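Local coordinates for Ice-binding protein (Flavobacteriaceae bacterium, PDB 5UYT) that probably binds ice crystals and so confers antifreeze activity, using right-handed beta-helix domains of the ice-binding protein family, at residues A[388-393]-A[400-405]; A[216-221]-A[382-387]; A[243-246]-A[251-254]; A[350-355]-A[363-368]; A[222-227]-A[273-278]. One frame throughout, in Å; residues are numbered along the deposited sequence. Where two conformers were deposited one is given.

Contact 1 of 5, residues A[388-393]-A[400-405]; sequences GAVIIN and GRVLST
V390 and V402 carry the tight part of this contact, a patch of apolar interior where two walls of the right-handed beta-helix meet. Strands 390-392 and 401-404 run nearly antiparallel, at 159°, with their axes 9.2 Å apart at closest approach. At that separation the strands are too far apart to pair, and side chains do most of the bridging, so this is packing across a solenoid core. The two valines slide past each other in opposite directions, V390 CG1 lying 3.8 Å from V402 CG1. In each, CG1 stands anti to the backbone N (chi1 176° and 175°), which brings the same branch of both residues to the meeting point. V390 CG2 then rests on S404 CB at 3.9 Å. I392 approaches V402 tip to tip; it was modelled in two conformers, and in the one described CD1 lies 3.9 Å from V402 CB, a touch that stays doubtful for the other.

Toward G388 and S404 the packing slackens and polar atoms replace methyl groups. G388 O and S404 OG are 3.7 Å apart, and a water spans the interval. It donates to G388 O over 3.2 Å and accepts from S404 OG over 3.3 Å, both rather long links. The S404 hydroxyl has a further partner in the backbone N of S406.

Around this core, V390 leans on I409 and I392 on T411, both of strand 409-412, which neighbours 390-392 in its sheet. I392 also reaches I226 of strand 224-228, while L403, pointing away from the contact, packs on L279 of helix 270-288.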
# COMPACT_ATOMS: atom_id res chain seq x y z
N GLY A 388 -23.70 13.02 5.75
CA GLY A 388 -23.01 14.17 5.21
C GLY A 388 -23.30 14.33 3.73
O GLY A 388 -23.54 13.34 3.04
N ALA A 389 -23.32 15.57 3.29
CA ALA A 389 -23.65 15.89 1.91
C ALA A 389 -22.57 15.33 0.99
O ALA A 389 -21.38 15.24 1.38
CB ALA A 389 -23.79 17.39 1.73
N VAL A 390 -22.96 14.95 -0.22
CA VAL A 390 -21.99 14.45 -1.17
C VAL A 390 -21.97 15.42 -2.35
O VAL A 390 -23.03 15.83 -2.85
CB VAL A 390 -22.36 13.02 -1.64
CG1 VAL A 390 -21.41 12.51 -2.73
CG2 VAL A 390 -22.43 12.07 -0.45
N ILE A 391 -20.76 15.79 -2.78
CA ILE A 391 -20.60 16.57 -4.02
C ILE A 391 -19.65 15.83 -4.94
O ILE A 391 -18.55 15.45 -4.51
CB ILE A 391 -20.02 17.97 -3.74
CG1 ILE A 391 -20.93 18.73 -2.78
CG2 ILE A 391 -19.83 18.76 -5.06
CD1 ILE A 391 -20.32 20.04 -2.30
N ILE A 392 -20.06 15.64 -6.19
CA ILE A 392 -19.18 15.00 -7.17
C ILE A 392 -19.05 16.00 -8.31
O ILE A 392 -20.03 16.30 -9.03
CB ILE A 392 -19.70 13.65 -7.69
CG1 ILE A 392 -20.22 12.78 -6.53
CG2 ILE A 392 -18.57 12.95 -8.45
CD1 ILE A 392 -20.79 11.45 -6.96
N ASN A 393 -17.85 16.57 -8.41
CA ASN A 393 -17.61 17.75 -9.27
C ASN A 393 -17.34 17.45 -10.72
O ASN A 393 -17.19 16.29 -11.11
CB ASN A 393 -16.43 18.57 -8.64
CG ASN A 393 -16.86 19.33 -7.37
OD1 ASN A 393 -17.60 20.34 -7.46
ND2 ASN A 393 -16.44 18.84 -6.19
N GLY A 400 -17.27 2.15 -10.02
CA GLY A 400 -17.73 1.73 -8.68
C GLY A 400 -19.04 2.45 -8.41
O GLY A 400 -19.90 2.50 -9.26
N ARG A 401 -19.20 3.01 -7.20
CA ARG A 401 -20.46 3.67 -6.84
C ARG A 401 -20.22 4.67 -5.74
O ARG A 401 -19.27 4.55 -4.99
CB ARG A 401 -21.59 2.69 -6.46
CG ARG A 401 -21.20 1.55 -5.55
CD ARG A 401 -22.33 0.48 -5.45
NE ARG A 401 -22.51 -0.40 -6.62
CZ ARG A 401 -21.66 -1.37 -6.99
NH1 ARG A 401 -20.50 -1.61 -6.31
NH2 ARG A 401 -21.95 -2.14 -8.04
N VAL A 402 -21.11 5.66 -5.65
CA VAL A 402 -21.03 6.60 -4.54
C VAL A 402 -22.40 6.62 -3.85
O VAL A 402 -23.42 6.90 -4.50
CB VAL A 402 -20.71 8.00 -5.06
CG1 VAL A 402 -20.76 8.96 -3.89
CG2 VAL A 402 -19.31 8.01 -5.71
N LEU A 403 -22.41 6.26 -2.57
CA LEU A 403 -23.62 5.99 -1.83
C LEU A 403 -23.53 6.80 -0.54
O LEU A 403 -22.43 7.02 -0.05
CB LEU A 403 -23.72 4.48 -1.46
CG LEU A 403 -23.34 3.53 -2.62
CD1 LEU A 403 -23.28 2.12 -2.09
CD2 LEU A 403 -24.43 3.58 -3.68
N SER A 404 -24.65 7.26 -0.01
CA SER A 404 -24.65 7.84 1.34
C SER A 404 -25.87 7.36 2.06
O SER A 404 -26.98 7.36 1.49
CB SER A 404 -24.67 9.38 1.36
OG SER A 404 -24.67 9.81 2.74
N THR A 405 -25.67 6.99 3.31
CA THR A 405 -26.79 6.56 4.14
C THR A 405 -27.73 7.70 4.40
O THR A 405 -28.96 7.51 4.62
CB THR A 405 -26.30 6.05 5.50
OG1 THR A 405 -25.65 7.13 6.19
CG2 THR A 405 -25.37 4.88 5.33
O HOH W 1 -21.57 10.88 2.87

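Contact 2 of 5, residues A[216-221]-A[382-387]; sequences PNLGTV and SVIGNN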
# COMPACT_ATOMS: atom_id res chain seq x y z
N PRO A 216 -18.06 -6.74 1.88
CA PRO A 216 -19.44 -6.67 2.33
C PRO A 216 -20.39 -7.22 1.28
O PRO A 216 -20.11 -7.12 0.07
CB PRO A 216 -19.68 -5.17 2.46
CG PRO A 216 -18.77 -4.56 1.41
CD PRO A 216 -17.52 -5.39 1.59
N ASN A 217 -21.50 -7.78 1.73
CA ASN A 217 -22.57 -8.08 0.83
C ASN A 217 -23.31 -6.76 0.61
O ASN A 217 -23.85 -6.18 1.56
CB ASN A 217 -23.48 -9.15 1.43
CG ASN A 217 -24.72 -9.42 0.58
OD1 ASN A 217 -24.81 -9.02 -0.57
ND2 ASN A 217 -25.66 -10.14 1.17
N LEU A 218 -23.29 -6.27 -0.63
CA LEU A 218 -24.05 -5.04 -0.95
C LEU A 218 -25.56 -5.28 -1.17
O LEU A 218 -26.32 -4.31 -1.29
CB LEU A 218 -23.45 -4.31 -2.15
CG LEU A 218 -21.99 -3.84 -1.99
CD1 LEU A 218 -21.53 -3.19 -3.29
CD2 LEU A 218 -21.85 -2.88 -0.81
N GLY A 219 -26.02 -6.55 -1.20
CA GLY A 219 -27.42 -6.80 -1.59
C GLY A 219 -27.83 -6.05 -2.86
O GLY A 219 -27.09 -6.03 -3.86
N THR A 220 -29.01 -5.41 -2.83
CA THR A 220 -29.57 -4.81 -4.06
C THR A 220 -28.87 -3.50 -4.42
O THR A 220 -28.94 -3.05 -5.56
CB THR A 220 -31.09 -4.57 -3.97
OG1 THR A 220 -31.34 -3.56 -2.96
CG2 THR A 220 -31.86 -5.85 -3.59
N VAL A 221 -28.14 -2.91 -3.47
CA VAL A 221 -27.46 -1.66 -3.75
C VAL A 221 -26.26 -1.86 -4.74
O VAL A 221 -25.76 -0.88 -5.33
CB VAL A 221 -27.18 -0.84 -2.45
CG1 VAL A 221 -25.78 -1.08 -1.94
CG2 VAL A 221 -27.34 0.66 -2.75
N SER A 382 -16.37 1.23 -4.15
CA SER A 382 -17.70 1.60 -3.66
C SER A 382 -17.55 2.46 -2.40
O SER A 382 -17.01 2.00 -1.38
CB SER A 382 -18.49 0.32 -3.33
OG SER A 382 -18.76 -0.39 -4.52
N VAL A 383 -18.01 3.71 -2.48
CA VAL A 383 -17.88 4.64 -1.36
C VAL A 383 -19.23 4.61 -0.66
O VAL A 383 -20.28 4.79 -1.29
CB VAL A 383 -17.65 6.10 -1.81
CG1 VAL A 383 -17.54 6.99 -0.56
CG2 VAL A 383 -16.43 6.22 -2.67
N ILE A 384 -19.19 4.38 0.64
CA ILE A 384 -20.40 4.46 1.44
C ILE A 384 -20.19 5.47 2.52
O ILE A 384 -19.50 5.20 3.51
CB ILE A 384 -20.76 3.13 2.08
CG1 ILE A 384 -20.77 2.02 1.04
CG2 ILE A 384 -22.11 3.27 2.79
CD1 ILE A 384 -21.29 0.71 1.58
N GLY A 385 -20.78 6.64 2.30
CA GLY A 385 -20.71 7.75 3.21
C GLY A 385 -21.84 7.65 4.21
O GLY A 385 -22.79 6.87 4.04
N ASN A 386 -21.73 8.46 5.27
CA ASN A 386 -22.66 8.40 6.39
C ASN A 386 -22.84 9.80 6.95
O ASN A 386 -21.84 10.44 7.34
CB ASN A 386 -22.09 7.50 7.49
CG ASN A 386 -23.01 7.36 8.69
OD1 ASN A 386 -22.60 7.60 9.84
ND2 ASN A 386 -24.25 6.93 8.45
N ASN A 387 -24.08 10.26 7.00
CA ASN A 387 -24.43 11.56 7.54
C ASN A 387 -23.56 12.70 7.03
O ASN A 387 -22.77 13.28 7.78
CB ASN A 387 -24.45 11.50 9.08
CG ASN A 387 -25.47 10.52 9.58
OD1 ASN A 387 -26.51 10.31 8.94
ND2 ASN A 387 -25.19 9.88 10.71
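L218 and S382 are the residues whose CA atoms come nearest, 9.6 Å apart, with 216-221 a loop that tightens into a 3-10 turn at 220-221 and 382-385 a regular strand. Side chains alone cover that distance, and L218 does most of the work. Its CG lies anti to the carbonyl carbon (chi1 -60°), and the extended side chain sends both methyls to the strand. CD1 comes to 4.1 Å from S382 OG, and CD2 to 4.3 Å from I384 CD1. These are easy van der Waals distances, and the pair of residues it touches, S382 and I384, project from the same face of the strand.

The serine oxygen is not left to the leucine: it is hydrogen-bonded to NH1 of R401, whose side chain also packs on L218. A polar group and an aliphatic one thus share one small buried patch.

The turn that carries L218 helps to set its position. N217 OD1 accepts from G219 N at 2.8 Å, nearly straight at 161°, with the donor well above the carbonyl plane; this is an Asx turn. G219 follows with a positive phi, and a weak bond of 3.2 Å from V221 N to L218 O closes the bend. T220 N is held in turn by D278 OD2 of helix 270-288.

I384 touches L279 of that same helix, so loop and helix together cover the outer face of this wall. The arrangement is that of a linker: running from strand 198-200 of the first beta-helix, the chain lies against the second before joining it at strand 224-228.

Contact 3 of 5, residues A[243-246]-A[251-254]; sequences GDVG and LTTG
V245, G246 and T252 meet at a corner of the right-handed beta-helix, where the chain leaves strand 244-247 on one wall and turns into strand 252-253 on another. The CA atoms of G246 and T252 are 5.7 Å apart, the nearest backbone approach between the two segments. T252 makes the contact with its two branches. Its OG1, anti to the carbonyl carbon (chi1 -64°), is set against the glycine backbone, 3.3 Å from G246 CA and 3.5 Å from G246 C. The same torsion places CG2 anti to the backbone N, and this methyl looks toward V245, with CG2 to CG2 of the valine at 4.3 Å.

G246 suits the spot because of its backbone: with phi and psi of 171° and 172°, a CB would collide with the carbonyl O of V245. Its bare CA lets the threonine oxygen rest directly on the main chain. That oxygen has a polar partner one coil on, a weak hydrogen bond with H265 O.

This corner joins two walls with different parallel neighbours. Strand 244-247 is paired with 224-228 and 264-265, whereas 252-253 is the outermost strand of the wall that also holds 233-236. V245 and T252 both point inward and share the side chains of L233 and I264; V245 reaches I226 and F255 as well. On the reverse side of strand 244-247, the D244 carboxylate is gripped twice, OD2 by H265 NE2 and OD1 by the backbone N of T263, which ties this coil to the following one.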
# COMPACT_ATOMS: atom_id res chain seq x y z
N GLY A 243 -25.86 1.90 -14.43
CA GLY A 243 -26.46 1.43 -13.17
C GLY A 243 -27.58 2.38 -12.77
O GLY A 243 -27.92 3.30 -13.53
N ASP A 244 -28.19 2.13 -11.61
CA ASP A 244 -29.39 2.90 -11.21
C ASP A 244 -29.00 4.12 -10.38
O ASP A 244 -27.93 4.14 -9.78
CB ASP A 244 -30.35 2.04 -10.38
CG ASP A 244 -31.21 1.08 -11.22
OD1 ASP A 244 -30.86 0.75 -12.37
OD2 ASP A 244 -32.24 0.58 -10.70
N VAL A 245 -29.89 5.12 -10.34
CA VAL A 245 -29.65 6.29 -9.50
C VAL A 245 -30.94 6.56 -8.75
O VAL A 245 -32.03 6.29 -9.26
CB VAL A 245 -29.19 7.54 -10.31
CG1 VAL A 245 -27.86 7.27 -11.03
CG2 VAL A 245 -30.26 8.03 -11.29
N GLY A 246 -30.84 7.08 -7.52
CA GLY A 246 -32.07 7.51 -6.85
C GLY A 246 -31.85 7.88 -5.40
O GLY A 246 -30.73 7.73 -4.88
N LEU A 251 -36.32 13.88 -3.85
CA LEU A 251 -36.48 13.73 -5.30
C LEU A 251 -35.15 13.56 -6.01
O LEU A 251 -34.14 14.11 -5.58
CB LEU A 251 -37.16 14.98 -5.87
CG LEU A 251 -38.57 15.19 -5.30
CD1 LEU A 251 -39.13 16.54 -5.74
CD2 LEU A 251 -39.49 14.05 -5.72
N THR A 252 -35.15 12.80 -7.10
CA THR A 252 -33.98 12.71 -7.97
C THR A 252 -34.27 13.53 -9.22
O THR A 252 -35.29 13.31 -9.88
CB THR A 252 -33.69 11.23 -8.33
OG1 THR A 252 -33.36 10.53 -7.12
CG2 THR A 252 -32.53 11.15 -9.32
N THR A 253 -33.44 14.53 -9.53
CA THR A 253 -33.65 15.34 -10.77
C THR A 253 -32.33 15.53 -11.48
O THR A 253 -31.26 15.29 -10.91
CB THR A 253 -34.25 16.75 -10.48
OG1 THR A 253 -33.28 17.52 -9.74
CG2 THR A 253 -35.54 16.66 -9.68
N GLY A 254 -32.38 15.98 -12.72
CA GLY A 254 -31.19 16.34 -13.45
C GLY A 254 -30.52 15.24 -14.25
O GLY A 254 -29.65 15.53 -15.09

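Contact 4 of 5, residues A[350-355]-A[363-368]; sequences ASVELI and VFWKVD
V352 and W365 slide past each other in opposite directions, the valine coming from strand 351-355 and the indole from strand 363-367. It is the six-membered end of the indole that is touched: W365 CZ2 lies 3.8 Å from V352 CG2 and 4.2 Å from V352 CG1, so that both valine methyls bear on one ring carbon. W365 gets there with its CG anti to the carbonyl carbon (chi1 -58°) and its ring turned by a chi2 of 78°, which carries the benzo end far from its own backbone and across the interior.

L354 and V363 form the second pair, and these cross obliquely. The CA-CB bond of L354 does not aim at the opposite strand, but the branched end bends inward, and CD2 comes to 4.2 Å from V363 CG2. Their CA atoms remain 9.6 Å apart.

This is how the core of a beta-helix is packed: strands of different walls, here linked by the short connection 356-362, close the core by side chains, while each keeps its own parallel neighbours. Strand 351-355 lies beside 323-327, and 363-367 lies between 336-340 and 382-385.

The buried indole nitrogen is satisfied, since W365 NE1 donates to K380 O one coil on. The F379 ring next to K380 meets the indole with the planes at about 45°, and I338 packs on it from the preceding coil. K380 serves the other strand too, its NZ bonding to V352 O. Alternate residues turn outward: F364 packs on P216 of the interdomain linker, and K366 on Y283 and L286 of helix 270-288.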
# COMPACT_ATOMS: atom_id res chain seq x y z
N ALA A 350 -7.23 14.26 -8.62
CA ALA A 350 -6.84 13.15 -7.74
C ALA A 350 -7.19 11.81 -8.42
O ALA A 350 -8.01 11.78 -9.36
CB ALA A 350 -7.52 13.26 -6.36
N SER A 351 -6.59 10.70 -7.97
CA SER A 351 -6.85 9.43 -8.61
C SER A 351 -6.68 8.28 -7.67
O SER A 351 -5.89 8.36 -6.71
CB SER A 351 -5.99 9.22 -9.91
OG SER A 351 -4.58 9.24 -9.64
N VAL A 352 -7.42 7.22 -7.96
CA VAL A 352 -7.24 5.92 -7.32
C VAL A 352 -6.81 5.00 -8.46
O VAL A 352 -7.54 4.87 -9.45
CB VAL A 352 -8.56 5.42 -6.69
CG1 VAL A 352 -8.39 4.03 -6.06
CG2 VAL A 352 -9.08 6.45 -5.67
N GLU A 353 -5.63 4.38 -8.36
CA GLU A 353 -5.19 3.47 -9.40
C GLU A 353 -5.04 2.06 -8.85
O GLU A 353 -4.82 1.88 -7.66
CB GLU A 353 -3.88 3.97 -10.04
CG GLU A 353 -4.06 5.38 -10.62
CD GLU A 353 -4.97 5.49 -11.85
OE1 GLU A 353 -5.25 4.44 -12.49
OE2 GLU A 353 -5.38 6.65 -12.20
N LEU A 354 -5.22 1.08 -9.73
CA LEU A 354 -5.22 -0.32 -9.34
C LEU A 354 -4.10 -1.02 -10.10
O LEU A 354 -3.96 -0.84 -11.35
CB LEU A 354 -6.57 -0.95 -9.70
CG LEU A 354 -7.79 -0.21 -9.12
CD1 LEU A 354 -9.11 -0.88 -9.53
CD2 LEU A 354 -7.76 -0.12 -7.61
N ILE A 355 -3.29 -1.80 -9.39
CA ILE A 355 -2.21 -2.54 -10.02
C ILE A 355 -2.16 -3.99 -9.57
O ILE A 355 -2.72 -4.35 -8.54
CB ILE A 355 -0.80 -1.90 -9.84
CG1 ILE A 355 -0.33 -1.97 -8.36
CG2 ILE A 355 -0.80 -0.46 -10.34
CD1 ILE A 355 1.13 -1.54 -8.17
N VAL A 363 -12.90 -2.94 -3.94
CA VAL A 363 -12.42 -1.77 -3.19
C VAL A 363 -13.61 -1.06 -2.54
O VAL A 363 -14.61 -0.73 -3.23
CB VAL A 363 -11.72 -0.80 -4.15
CG1 VAL A 363 -11.27 0.44 -3.40
CG2 VAL A 363 -10.54 -1.52 -4.82
N PHE A 364 -13.52 -0.88 -1.21
CA PHE A 364 -14.61 -0.25 -0.45
C PHE A 364 -14.10 0.86 0.43
O PHE A 364 -13.05 0.72 1.08
CB PHE A 364 -15.29 -1.29 0.44
CG PHE A 364 -15.81 -2.45 -0.35
CD1 PHE A 364 -17.08 -2.39 -0.93
CD2 PHE A 364 -14.99 -3.55 -0.61
CE1 PHE A 364 -17.56 -3.44 -1.72
CE2 PHE A 364 -15.47 -4.61 -1.41
CZ PHE A 364 -16.73 -4.54 -1.96
N TRP A 365 -14.86 1.95 0.49
CA TRP A 365 -14.48 3.09 1.31
C TRP A 365 -15.64 3.34 2.25
O TRP A 365 -16.78 3.57 1.79
CB TRP A 365 -14.33 4.34 0.43
CG TRP A 365 -13.33 4.21 -0.70
CD1 TRP A 365 -13.51 3.56 -1.90
CD2 TRP A 365 -12.03 4.79 -0.74
NE1 TRP A 365 -12.37 3.69 -2.67
CE2 TRP A 365 -11.45 4.45 -1.99
CE3 TRP A 365 -11.27 5.55 0.17
CZ2 TRP A 365 -10.15 4.84 -2.35
CZ3 TRP A 365 -9.98 5.97 -0.20
CH2 TRP A 365 -9.44 5.62 -1.46
N LYS A 366 -15.38 3.29 3.56
CA LYS A 366 -16.41 3.59 4.55
C LYS A 366 -16.13 5.00 5.06
O LYS A 366 -15.11 5.17 5.75
CB LYS A 366 -16.28 2.57 5.68
CG LYS A 366 -17.40 2.57 6.75
CD LYS A 366 -17.22 3.66 7.82
CE LYS A 366 -15.86 3.66 8.52
NZ LYS A 366 -15.71 4.88 9.37
N VAL A 367 -16.98 5.98 4.75
CA VAL A 367 -16.67 7.37 5.12
C VAL A 367 -17.70 7.91 6.13
O VAL A 367 -18.89 8.05 5.84
CB VAL A 367 -16.65 8.29 3.86
CG1 VAL A 367 -16.28 9.71 4.29
CG2 VAL A 367 -15.66 7.71 2.82
N ASP A 368 -17.24 8.17 7.35
CA ASP A 368 -18.14 8.65 8.38
C ASP A 368 -18.18 10.18 8.33
O ASP A 368 -17.63 10.88 9.20
CB ASP A 368 -17.73 8.16 9.78
CG ASP A 368 -18.73 8.54 10.84
OD1 ASP A 368 -19.91 8.81 10.52
OD2 ASP A 368 -18.35 8.56 12.04

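Contact 5 of 5, residues A[222-227]-A[273-278]; sequences VCYTIF and AQAALD
A275 presents its methyl to two aromatic rings at once, those of Y224 and F227. Its CB lies over one face of the F227 ring, 4.0 Å from the centroid and 22° off the normal, a CH-pi contact displaced toward the rim. The rim atom concerned is F227 CZ, 3.7 Å from A275 CB. Y224 adds its CE2 at the same distance of 3.7 Å from A275 CB. Beyond that methyl, F227 CZ reaches the helix backbone, 3.5 Å from A276 N, and touches A276 CB at 4.0 Å. The small A275 and A276 let the F227 ring come so close to the helix main chain.

F227 projects that far because its CG is anti to the backbone N (chi1 176°), which extends the ring straight toward the helix. With an alanine in place of F227, the A275 methyl is likely to lose the ring face it rests on, and a gap would probably open between strand and helix.

The long helix alongside a right-handed beta-helix is a hallmark of this ice-binding family, and the contact is one of the places where helix 270-288 is seated on the wall formed in part by strand 224-228. T272 and L279, about a turn before and after A275 and A276, extend the bed around F227.

Further out, Y224 is positioned by its hydroxyl, which is hydrogen-bonded with S271 OG at the start of the helix, and by its ring, which meets that of H265 with the planes at about 30°. Just before it, C223 is joined by a disulfide to C422, and T225 and F227 pair through their backbones with V402.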
# COMPACT_ATOMS: atom_id res chain seq x y z
N VAL A 222 -25.90 -3.13 -5.01
CA VAL A 222 -24.95 -3.45 -6.10
C VAL A 222 -25.45 -2.97 -7.48
O VAL A 222 -24.65 -2.70 -8.39
CB VAL A 222 -24.60 -4.98 -6.19
CG1 VAL A 222 -25.69 -5.77 -6.88
CG2 VAL A 222 -23.26 -5.18 -6.90
N CYS A 223 -26.77 -2.82 -7.61
CA CYS A 223 -27.37 -2.33 -8.86
C CYS A 223 -27.44 -0.82 -8.97
O CYS A 223 -27.85 -0.33 -10.02
CB CYS A 223 -28.78 -2.92 -9.06
SG CYS A 223 -28.71 -4.71 -9.32
N TYR A 224 -27.05 -0.11 -7.91
CA TYR A 224 -27.05 1.36 -7.97
C TYR A 224 -25.64 1.89 -8.12
O TYR A 224 -24.69 1.27 -7.64
CB TYR A 224 -27.66 1.94 -6.69
CG TYR A 224 -29.16 1.95 -6.65
CD1 TYR A 224 -29.87 3.13 -6.90
CD2 TYR A 224 -29.89 0.80 -6.33
CE1 TYR A 224 -31.25 3.14 -6.86
CE2 TYR A 224 -31.27 0.80 -6.28
CZ TYR A 224 -31.94 1.99 -6.53
OH TYR A 224 -33.30 2.02 -6.46
N THR A 225 -25.52 3.05 -8.73
CA THR A 225 -24.26 3.70 -8.90
C THR A 225 -24.19 4.99 -8.10
O THR A 225 -23.12 5.36 -7.63
CB THR A 225 -24.01 3.94 -10.40
OG1 THR A 225 -24.09 2.67 -11.07
CG2 THR A 225 -22.64 4.58 -10.66
N ILE A 226 -25.31 5.73 -8.02
CA ILE A 226 -25.38 6.96 -7.22
C ILE A 226 -26.66 6.84 -6.41
O ILE A 226 -27.76 6.73 -7.00
CB ILE A 226 -25.47 8.23 -8.10
CG1 ILE A 226 -24.32 8.26 -9.12
CG2 ILE A 226 -25.50 9.50 -7.25
CD1 ILE A 226 -22.95 8.55 -8.55
N PHE A 227 -26.54 6.83 -5.09
CA PHE A 227 -27.72 6.56 -4.25
C PHE A 227 -27.62 7.23 -2.90
O PHE A 227 -26.57 7.16 -2.25
CB PHE A 227 -27.92 5.04 -4.08
CG PHE A 227 -29.05 4.70 -3.14
CD1 PHE A 227 -30.37 4.75 -3.58
CD2 PHE A 227 -28.81 4.34 -1.81
CE1 PHE A 227 -31.43 4.44 -2.71
CE2 PHE A 227 -29.88 4.04 -0.94
CZ PHE A 227 -31.19 4.09 -1.40
N ALA A 273 -36.24 1.74 -1.31
CA ALA A 273 -36.43 1.33 0.08
C ALA A 273 -35.53 0.14 0.41
O ALA A 273 -34.88 0.12 1.48
CB ALA A 273 -37.91 1.03 0.39
N GLN A 274 -35.45 -0.83 -0.50
CA GLN A 274 -34.63 -2.02 -0.30
C GLN A 274 -33.15 -1.68 -0.38
O GLN A 274 -32.34 -2.22 0.41
CB GLN A 274 -34.98 -3.13 -1.31
CG GLN A 274 -34.20 -4.44 -1.09
CD GLN A 274 -34.50 -5.11 0.24
OE1 GLN A 274 -35.64 -5.17 0.68
NE2 GLN A 274 -33.47 -5.63 0.89
N ALA A 275 -32.81 -0.80 -1.32
CA ALA A 275 -31.43 -0.32 -1.41
C ALA A 275 -31.00 0.39 -0.11
O ALA A 275 -29.87 0.22 0.33
CB ALA A 275 -31.24 0.59 -2.61
N ALA A 276 -31.88 1.19 0.47
CA ALA A 276 -31.51 1.91 1.71
C ALA A 276 -31.20 0.93 2.86
O ALA A 276 -30.26 1.14 3.63
CB ALA A 276 -32.63 2.88 2.14
N LEU A 277 -32.00 -0.12 2.98
CA LEU A 277 -31.77 -1.14 4.03
C LEU A 277 -30.41 -1.81 3.80
O LEU A 277 -29.60 -1.99 4.72
CB LEU A 277 -32.90 -2.18 4.04
CG LEU A 277 -34.26 -1.66 4.51
CD1 LEU A 277 -35.36 -2.73 4.39
CD2 LEU A 277 -34.22 -1.18 5.97
N ASP A 278 -30.16 -2.16 2.55
CA ASP A 278 -28.94 -2.87 2.20
C ASP A 278 -27.70 -1.99 2.35
O ASP A 278 -26.65 -2.47 2.76
CB ASP A 278 -29.04 -3.44 0.80
CG ASP A 278 -29.99 -4.61 0.75
OD1 ASP A 278 -30.32 -5.14 1.82
OD2 ASP A 278 -30.40 -5.01 -0.35

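How the contacts relate
All five contacts belong to the second beta-helix and its approach. Along the chain, contact 2 opens first; contact 5, with contact 3 between its two halves, and then contact 4 follow before strand 382-385 completes contact 2, and contact 1 comes last. Contacts 2 and 5 are the nearest pair, centres about 7 Å apart, since linker and helix 270-288 cover one wall together. Contacts 3 and 4 are farthest apart, about 23 Å between centres. In that wall, strands 363-367, 382-385, 397-404, 224-228 and 244-247 lie side by side, so the entering strand, 224-228, sits between a late strand and the next early one. R401 of contact 1 bonds into contacts 2 and 5, knitting linker, entry strand and closing coil.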